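Local atomic coordinates of 11R-lipoxygenase (Gersemia fruticosa, PDB entry 3VF1), a protein that probably adds molecular oxygen to polyunsaturated fatty acids, using a non-heme iron centre in a lipoxygenase whose activity depends on calcium. Residues A[22-27]-A[104-109]; A[81-86]-A[119-124]. One frame throughout, in Å; residues are numbered along the deposited sequence.

Interaction 1: residues A[22-27]-A[104-109]; sequences YKITVE and VIIEKI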
loop_
_atom_site.group_PDB
_atom_site.type_symbol
_atom_site.label_atom_id
_atom_site.label_comp_id
_atom_site.label_asym_id
_atom_site.label_seq_id
_atom_site.Cartn_x
_atom_site.Cartn_y
_atom_site.Cartn_z
ATOM N N TYR A 22 -5.703 35.428 26.707
ATOM C CA TYR A 22 -5.426 34.222 25.931
ATOM C C TYR A 22 -4.107 34.352 25.182
ATOM O O TYR A 22 -3.928 35.275 24.388
ATOM C CB TYR A 22 -6.543 33.973 24.915
ATOM C CG TYR A 22 -7.880 33.609 25.517
ATOM C CD1 TYR A 22 -7.968 32.758 26.611
ATOM C CD2 TYR A 22 -9.058 34.115 24.987
ATOM C CE1 TYR A 22 -9.190 32.424 27.156
ATOM C CE2 TYR A 22 -10.282 33.789 25.528
ATOM C CZ TYR A 22 -10.343 32.944 26.612
ATOM O OH TYR A 22 -11.565 32.615 27.150
ATOM N N LYS A 23 -3.188 33.425 25.431
ATOM C CA LYS A 23 -1.933 33.379 24.690
ATOM C C LYS A 23 -1.995 32.295 23.619
ATOM O O LYS A 23 -1.713 31.127 23.883
ATOM C CB LYS A 23 -0.756 33.123 25.630
ATOM C CG LYS A 23 0.591 33.102 24.929
ATOM C CD LYS A 23 1.734 33.012 25.922
ATOM C CE LYS A 23 3.082 33.067 25.223
ATOM N NZ LYS A 23 4.212 33.096 26.193
ATOM N N ILE A 24 -2.366 32.697 22.407
ATOM C CA ILE A 24 -2.552 31.762 21.305
ATOM C C ILE A 24 -1.276 31.617 20.483
ATOM O O ILE A 24 -0.782 32.586 19.913
ATOM C CB ILE A 24 -3.692 32.224 20.382
ATOM C CG1 ILE A 24 -4.971 32.445 21.195
ATOM C CG2 ILE A 24 -3.924 31.206 19.273
ATOM C CD1 ILE A 24 -6.097 33.082 20.410
ATOM N N THR A 25 -0.753 30.397 20.424
ATOM C CA THR A 25 0.447 30.105 19.649
ATOM C C THR A 25 0.112 29.185 18.482
ATOM O O THR A 25 -0.443 28.103 18.673
ATOM C CB THR A 25 1.527 29.431 20.512
ATOM O OG1 THR A 25 1.794 30.236 21.666
ATOM C CG2 THR A 25 2.809 29.245 19.713
ATOM N N VAL A 26 0.455 29.617 17.274
ATOM C CA VAL A 26 0.163 28.846 16.073
ATOM C C VAL A 26 1.441 28.302 15.451
ATOM O O VAL A 26 2.350 29.060 15.110
ATOM C CB VAL A 26 -0.569 29.703 15.025
ATOM C CG1 VAL A 26 -0.890 28.874 13.788
ATOM C CG2 VAL A 26 -1.838 30.297 15.619
ATOM N N GLU A 27 1.507 26.983 15.304
ATOM C CA GLU A 27 2.630 26.345 14.630
ATOM C C GLU A 27 2.245 25.984 13.203
ATOM O O GLU A 27 1.334 25.187 12.980
ATOM C CB GLU A 27 3.068 25.089 15.383
ATOM C CG GLU A 27 3.517 25.348 16.811
ATOM C CD GLU A 27 4.179 24.137 17.440
ATOM O OE1 GLU A 27 4.303 23.100 16.753
ATOM O OE2 GLU A 27 4.578 24.222 18.622
ATOM N N VAL A 104 -2.413 24.264 17.185
ATOM C CA VAL A 104 -2.568 25.522 17.903
ATOM C C VAL A 104 -2.479 25.274 19.405
ATOM O O VAL A 104 -3.040 24.309 19.920
ATOM C CB VAL A 104 -3.916 26.192 17.580
ATOM C CG1 VAL A 104 -4.067 27.491 18.360
ATOM C CG2 VAL A 104 -4.038 26.446 16.085
ATOM N N ILE A 105 -1.766 26.152 20.102
ATOM C CA ILE A 105 -1.606 26.045 21.545
ATOM C C ILE A 105 -2.117 27.309 22.220
ATOM O O ILE A 105 -1.588 28.398 21.997
ATOM C CB ILE A 105 -0.132 25.848 21.931
ATOM C CG1 ILE A 105 0.451 24.637 21.198
ATOM C CG2 ILE A 105 0.004 25.689 23.440
ATOM C CD1 ILE A 105 1.945 24.480 21.372
ATOM N N ILE A 106 -3.145 27.163 23.047
ATOM C CA ILE A 106 -3.742 28.304 23.731
ATOM C C ILE A 106 -3.525 28.208 25.234
ATOM O O ILE A 106 -4.097 27.344 25.898
ATOM C CB ILE A 106 -5.250 28.394 23.448
ATOM C CG1 ILE A 106 -5.503 28.422 21.939
ATOM C CG2 ILE A 106 -5.840 29.629 24.116
ATOM C CD1 ILE A 106 -6.967 28.426 21.560
ATOM N N GLU A 107 -2.694 29.097 25.768
ATOM C CA GLU A 107 -2.443 29.141 27.203
ATOM C C GLU A 107 -3.316 30.197 27.871
ATOM O O GLU A 107 -3.421 31.326 27.391
ATOM C CB GLU A 107 -0.967 29.422 27.488
ATOM C CG GLU A 107 -0.640 29.511 28.972
ATOM C CD GLU A 107 0.851 29.552 29.244
ATOM O OE1 GLU A 107 1.634 29.602 28.271
ATOM O OE2 GLU A 107 1.240 29.529 30.431
ATOM N N LYS A 108 -3.944 29.818 28.979
ATOM C CA LYS A 108 -4.820 30.720 29.714
ATOM C C LYS A 108 -4.801 30.368 31.194
ATOM O O LYS A 108 -3.972 29.575 31.639
ATOM C CB LYS A 108 -6.247 30.624 29.176
ATOM C CG LYS A 108 -6.927 29.295 29.463
ATOM C CD LYS A 108 -8.368 29.285 28.974
ATOM C CE LYS A 108 -9.280 30.121 29.862
ATOM N NZ LYS A 108 -9.468 29.527 31.216
ATOM N N ILE A 109 -5.717 30.961 31.954
ATOM C CA ILE A 109 -5.827 30.678 33.380
ATOM C C ILE A 109 -7.285 30.563 33.807
ATOM O O ILE A 109 -8.108 31.414 33.475
ATOM C CB ILE A 109 -5.129 31.760 34.232
ATOM C CG1 ILE A 109 -5.623 33.152 33.830
ATOM C CG2 ILE A 109 -3.620 31.662 34.080
ATOM C CD1 ILE A 109 -4.906 34.293 34.520
#

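Interaction 2: residues A[81-86]-A[119-124]; sequences GEIAMI and YIFPCY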
loop_
_atom_site.group_PDB
_atom_site.type_symbol
_atom_site.label_atom_id
_atom_site.label_comp_id
_atom_site.label_asym_id
_atom_site.label_seq_id
_atom_site.Cartn_x
_atom_site.Cartn_y
_atom_site.Cartn_z
ATOM N N GLY A 81 -13.673 29.266 30.154
ATOM C CA GLY A 81 -13.329 28.184 31.060
ATOM C C GLY A 81 -12.333 27.237 30.423
ATOM O O GLY A 81 -11.210 27.635 30.116
ATOM N N GLU A 82 -12.735 25.983 30.233
ATOM C CA GLU A 82 -11.903 25.018 29.519
ATOM C C GLU A 82 -12.259 25.017 28.040
ATOM O O GLU A 82 -13.420 24.838 27.675
ATOM C CB GLU A 82 -12.081 23.611 30.090
ATOM C CG GLU A 82 -11.472 23.417 31.468
ATOM C CD GLU A 82 -11.110 21.971 31.745
ATOM O OE1 GLU A 82 -11.912 21.078 31.397
ATOM O OE2 GLU A 82 -10.020 21.726 32.305
ATOM N N ILE A 83 -11.255 25.211 27.190
ATOM C CA ILE A 83 -11.480 25.278 25.753
ATOM C C ILE A 83 -11.611 23.870 25.185
ATOM O O ILE A 83 -10.680 23.067 25.267
ATOM C CB ILE A 83 -10.337 26.008 25.025
ATOM C CG1 ILE A 83 -9.951 27.288 25.772
ATOM C CG2 ILE A 83 -10.753 26.332 23.596
ATOM C CD1 ILE A 83 -8.738 27.986 25.202
ATOM N N ALA A 84 -12.773 23.575 24.614
ATOM C CA ALA A 84 -13.040 22.253 24.061
ATOM C C ALA A 84 -12.679 22.199 22.581
ATOM O O ALA A 84 -12.286 21.151 22.070
ATOM C CB ALA A 84 -14.500 21.890 24.261
ATOM N N MET A 85 -12.814 23.332 21.898
ATOM C CA MET A 85 -12.529 23.399 20.472
ATOM C C MET A 85 -12.305 24.839 20.026
ATOM O O MET A 85 -12.615 25.782 20.750
ATOM C CB MET A 85 -13.684 22.790 19.678
ATOM C CG MET A 85 -14.975 23.584 19.758
ATOM S SD MET A 85 -16.365 22.737 18.984
ATOM C CE MET A 85 -16.585 21.361 20.107
ATOM N N ILE A 86 -11.758 24.994 18.823
ATOM C CA ILE A 86 -11.539 26.308 18.237
ATOM C C ILE A 86 -12.093 26.318 16.822
ATOM O O ILE A 86 -12.224 25.269 16.194
ATOM C CB ILE A 86 -10.040 26.662 18.182
ATOM C CG1 ILE A 86 -9.321 25.785 17.153
ATOM C CG2 ILE A 86 -9.409 26.510 19.560
ATOM C CD1 ILE A 86 -7.835 26.061 17.031
ATOM N N TYR A 119 -3.939 24.346 26.181
ATOM C CA TYR A 119 -4.878 23.521 25.432
ATOM C C TYR A 119 -4.354 23.293 24.019
ATOM O O TYR A 119 -4.395 24.194 23.180
ATOM C CB TYR A 119 -6.253 24.189 25.389
ATOM C CG TYR A 119 -6.894 24.332 26.752
ATOM C CD1 TYR A 119 -6.412 25.253 27.673
ATOM C CD2 TYR A 119 -7.979 23.547 27.118
ATOM C CE1 TYR A 119 -6.990 25.387 28.920
ATOM C CE2 TYR A 119 -8.565 23.674 28.364
ATOM C CZ TYR A 119 -8.067 24.596 29.260
ATOM O OH TYR A 119 -8.643 24.730 30.502
ATOM N N ILE A 120 -3.860 22.085 23.764
ATOM C CA ILE A 120 -3.277 21.753 22.469
ATOM C C ILE A 120 -4.365 21.330 21.488
ATOM O O ILE A 120 -5.256 20.553 21.832
ATOM C CB ILE A 120 -2.251 20.607 22.584
ATOM C CG1 ILE A 120 -1.301 20.840 23.763
ATOM C CG2 ILE A 120 -1.466 20.467 21.288
ATOM C CD1 ILE A 120 -0.413 22.051 23.608
ATOM N N PHE A 121 -4.285 21.843 20.265
ATOM C CA PHE A 121 -5.263 21.518 19.234
ATOM C C PHE A 121 -4.576 20.958 17.991
ATOM O O PHE A 121 -4.203 21.713 17.092
ATOM C CB PHE A 121 -6.081 22.759 18.875
ATOM C CG PHE A 121 -6.879 23.305 20.021
ATOM C CD1 PHE A 121 -6.313 24.198 20.913
ATOM C CD2 PHE A 121 -8.194 22.921 20.212
ATOM C CE1 PHE A 121 -7.043 24.698 21.971
ATOM C CE2 PHE A 121 -8.928 23.418 21.269
ATOM C CZ PHE A 121 -8.350 24.308 22.148
ATOM N N PRO A 122 -4.406 19.627 17.939
ATOM C CA PRO A 122 -3.775 18.968 16.791
ATOM C C PRO A 122 -4.610 19.167 15.532
ATOM O O PRO A 122 -5.772 18.762 15.503
ATOM C CB PRO A 122 -3.752 17.487 17.197
ATOM C CG PRO A 122 -3.971 17.476 18.679
ATOM C CD PRO A 122 -4.834 18.657 18.961
ATOM N N CYS A 123 -4.027 19.787 14.510
ATOM C CA CYS A 123 -4.783 20.187 13.327
ATOM C C CYS A 123 -4.298 19.472 12.066
ATOM O O CYS A 123 -4.914 18.502 11.622
ATOM C CB CYS A 123 -4.696 21.704 13.148
ATOM S SG CYS A 123 -5.621 22.344 11.740
ATOM N N TYR A 124 -3.199 19.953 11.493
ATOM C CA TYR A 124 -2.656 19.380 10.264
ATOM C C TYR A 124 -3.681 19.430 9.132
ATOM O O TYR A 124 -3.972 18.421 8.490
ATOM C CB TYR A 124 -2.186 17.948 10.517
ATOM C CG TYR A 124 -1.207 17.858 11.663
ATOM C CD1 TYR A 124 0.109 18.262 11.504
ATOM C CD2 TYR A 124 -1.603 17.391 12.907
ATOM C CE1 TYR A 124 1.009 18.194 12.548
ATOM C CE2 TYR A 124 -0.710 17.317 13.959
ATOM C CZ TYR A 124 0.594 17.721 13.774
ATOM O OH TYR A 124 1.493 17.655 14.816
#

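Interaction 1: residues A[22-27]-A[104-109]
The ring of Y22 meets K108 at its edge: K108 CB lies in the ring plane, 3.8 Å from Y22 CD1, and K108 CE is near that plane, 3.6 Å from Y22 CE1. The lysine chain turns at chi3 (-74°), which places CE beside the ring. The polar ends are held by others: Y22 OH is hydrogen-bonded to V78 O and K108 NZ to G81 O.

Next to this pair along the chains, the adjacent antiparallel strands of the PLAT β-sandwich are joined at two hydrogen-bonded pairs, K23 with E107 and T25 with I105. T25 N to I105 O, at 2.7 Å, and I105 N to T25 O, at 2.8 Å, are the two bonds of the T25-I105 pair.

On the core face, I24 CG2 packs on V104 CG1 at 3.8 Å and I24 CG1 on I106 CG1 at 4.1 Å. The other face carries K23 and E107, extended side by side; K23 NZ stays 4.8 Å from E107 OE1, a separation at which their opposite charges may attract without forming a salt bridge. The strand pair is thus two-sided, with aliphatic branches on the inner face and threonine and charged side chains among those on the outer.

Interaction 2: residues A[81-86]-A[119-124]
F121 and Y119 reach from one sheet of the PLAT β-sandwich to I83 and I86 of the other. No hydrogen bond links the two segments, as expected of strands in facing sheets; their axes come within 8.3 Å at an angle of 35°.

One CH-π interaction is present. With CG anti to the carbonyl carbon (chi1 -62°), the F121 side chain extends toward 81-86, and I86 CG2 sits over the centre of one face of its ring, 3.6 Å from the centroid and 14° off the ring normal.

Aliphatic packing centres on I83, whose side chain crosses that of F121 at about a right angle. Its CG2 approaches F121 CZ to 3.5 Å, while its CB lies at the edge of the F121 ring and, 4.0 Å from Y119 CD2, over a face of the Y119 ring, so one branch point serves both aromatics. A classic β-bulge at A84 and M85, both paired with T45, shifts the strand's alternation, so that I83 and I86, three positions apart, both point toward 119-124. An alanine in place of F121 would probably open a gap between the sheets, leaving I86 CG2 without its ring face and I83 CG2 without its closest neighbour here.

The Y119 ring also packs on backbone: CE2 is 3.3 Å from I83 N, and CD2 equally near I83 O. At the loop end, the side chains of E82 and Y119 cross at about a right angle, with the carboxylate and ring planes perpendicular. E82 OE1 forms a salt bridge with K47 NZ, and it is E82 CG, an aliphatic carbon, that meets Y119 OH at 3.3 Å.

Overall arrangement
Interactions 1 and 2 lie in one β-sandwich, their centres about 9 Å apart. Residues 104-109 join them: V104 O to F121 N (2.8 Å) and I106 O to Y119 N (3.0 Å) are probable hydrogen bonds that extend the sheet of interaction 1 into 119-124. Across the core, I106 CG2 meets I83 CD1 at 3.5 Å, so 104-109 touches both segments of interaction 2: 119-124 within its sheet and 81-86 across the core. The V26 side chain is about 10 Å from that of D58, a predicted calcium ligand. The iron, held by H392, H397, H575, N579 and I698, belongs to the separate, largely helical catalytic part, and neither contact contributes a residue to it.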